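PDB 3NWR: A rubisco-like protein from Burkholderia fungorum, which is a homologue of the rubisco large chain, classed as a lyase, whose exact reaction is uncertain and which carries a carboxylated lysine. Local coordinates for residues V215-E218 against V219-Y222. Sequence-based numbering, arbitrary orientation.
Sequences VMSE and VRRY
R220 N donates to M216 O at 2.8 Å, and Y222 N reaches E218 O over the same 2.8 Å. With V219 N on V215 O and R221 N on S217 O, these make four successive i to i+4 bonds of an alpha-helix. The side chain of R220 then folds back along the helix over the turn before it: with CG beside the backbone N (chi1 -68°) and a bend at chi3, one face of its guanidinium comes to lie over M216 O and S217 CA, both toward the rim of the group, with NH2 3.5 Å from S217 CA. M216 O, already bonded by the amide of R220, is also overlaid by that residue's side chain, whose CG comes within 3.1 Å of the oxygen. NH1 lies 3.4 Å from M216 CB and pairs with E253 in a salt bridge, which helps fix how the guanidinium is turned. Helix 208-226, which carries all eight residues, belongs to the TIM-barrel catalytic domain of the rubisco family and packs against helix 176-189 and the barrel strand 233-235. V215 CG1 meets V219 CG2 at 4.0 Å, one turn apart, while M216, bent at both chi2 and chi3, curls its methyl CE round to V219 CG1, also 4.0 Å away. V215 and M216 rest on F234 of the strand; V219 touches V232. The ring of Y222, with CG trans to the backbone N (chi1 174°), leads off this turn toward R184, C187 and E188, and its hydroxyl is hydrogen-bonded to R228. E218 OE1 has a long, weak pairing with R184, which also lies close to R221 NE, a like charge.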
loop_
_atom_site.group_PDB
_atom_site.type_symbol
_atom_site.label_atom_id
_atom_site.label_comp_id
_atom_site.label_asym_id
_atom_site.label_seq_id
_atom_site.Cartn_x
_atom_site.Cartn_y
_atom_site.Cartn_z
ATOM N N VAL A 215 -14.661 24.585 -12.307
ATOM C CA VAL A 215 -13.314 24.728 -12.846
ATOM C C VAL A 215 -13.266 24.587 -14.367
ATOM O O VAL A 215 -12.611 25.378 -15.049
ATOM C CB VAL A 215 -12.332 23.731 -12.182
ATOM C CG1 VAL A 215 -11.006 23.700 -12.923
ATOM C CG2 VAL A 215 -12.122 24.092 -10.717
ATOM N N MET A 216 -13.950 23.585 -14.908
ATOM C CA MET A 216 -13.897 23.379 -16.350
ATOM C C MET A 216 -14.547 24.526 -17.121
ATOM O O MET A 216 -14.143 24.826 -18.240
ATOM C CB MET A 216 -14.494 22.031 -16.759
ATOM C CG MET A 216 -13.590 20.827 -16.451
ATOM S SD MET A 216 -11.891 21.037 -17.033
ATOM C CE MET A 216 -12.191 21.409 -18.770
ATOM N N SER A 217 -15.548 25.166 -16.525
ATOM C CA SER A 217 -16.130 26.347 -17.159
ATOM C C SER A 217 -15.062 27.397 -17.431
ATOM O O SER A 217 -14.990 27.955 -18.528
ATOM C CB SER A 217 -17.235 26.949 -16.297
ATOM O OG SER A 217 -17.812 28.059 -16.962
ATOM N N GLU A 218 -14.235 27.662 -16.424
ATOM C CA GLU A 218 -13.143 28.616 -16.564
ATOM C C GLU A 218 -12.084 28.130 -17.543
ATOM O O GLU A 218 -11.595 28.898 -18.363
ATOM C CB GLU A 218 -12.512 28.924 -15.203
ATOM C CG GLU A 218 -13.429 29.691 -14.261
ATOM C CD GLU A 218 -13.589 31.149 -14.658
ATOM O OE1 GLU A 218 -12.925 31.597 -15.617
ATOM O OE2 GLU A 218 -14.382 31.847 -13.998
ATOM N N VAL A 219 -11.737 26.850 -17.470
ATOM C CA VAL A 219 -10.697 26.303 -18.326
ATOM C C VAL A 219 -11.109 26.349 -19.797
ATOM O O VAL A 219 -10.311 26.713 -20.658
ATOM C CB VAL A 219 -10.324 24.871 -17.890
ATOM C CG1 VAL A 219 -9.337 24.244 -18.853
ATOM C CG2 VAL A 219 -9.755 24.903 -16.475
ATOM N N ARG A 220 -12.361 25.991 -20.074
ATOM C CA ARG A 220 -12.889 26.032 -21.439
ATOM C C ARG A 220 -12.887 27.460 -21.976
ATOM O O ARG A 220 -12.452 27.715 -23.100
ATOM C CB ARG A 220 -14.307 25.438 -21.499
ATOM C CG ARG A 220 -14.382 23.922 -21.227
ATOM C CD ARG A 220 -15.788 23.326 -21.478
ATOM N NE ARG A 220 -16.847 24.023 -20.748
ATOM C CZ ARG A 220 -17.402 23.607 -19.609
ATOM N NH1 ARG A 220 -17.024 22.468 -19.041
ATOM N NH2 ARG A 220 -18.360 24.330 -19.039
ATOM N N ARG A 221 -13.355 28.397 -21.163
ATOM C CA ARG A 221 -13.380 29.789 -21.584
ATOM C C ARG A 221 -11.964 30.325 -21.788
ATOM O O ARG A 221 -11.717 31.115 -22.700
ATOM C CB ARG A 221 -14.127 30.661 -20.583
ATOM C CG ARG A 221 -14.233 32.091 -21.074
ATOM C CD ARG A 221 -14.806 33.047 -20.049
ATOM N NE ARG A 221 -14.368 34.415 -20.321
ATOM C CZ ARG A 221 -14.702 35.465 -19.582
ATOM N NH1 ARG A 221 -15.486 35.306 -18.526
ATOM N NH2 ARG A 221 -14.250 36.667 -19.897
ATOM N N TYR A 222 -11.028 29.897 -20.948
ATOM C CA TYR A 222 -9.652 30.332 -21.122
ATOM C C TYR A 222 -9.077 29.829 -22.449
ATOM O O TYR A 222 -8.385 30.569 -23.142
ATOM C CB TYR A 222 -8.754 29.915 -19.948
ATOM C CG TYR A 222 -7.301 30.240 -20.201
ATOM C CD1 TYR A 222 -6.827 31.545 -20.097
ATOM C CD2 TYR A 222 -6.404 29.244 -20.575
ATOM C CE1 TYR A 222 -5.502 31.840 -20.341
ATOM C CE2 TYR A 222 -5.081 29.532 -20.821
ATOM C CZ TYR A 222 -4.631 30.830 -20.700
ATOM O OH TYR A 222 -3.308 31.123 -20.950
#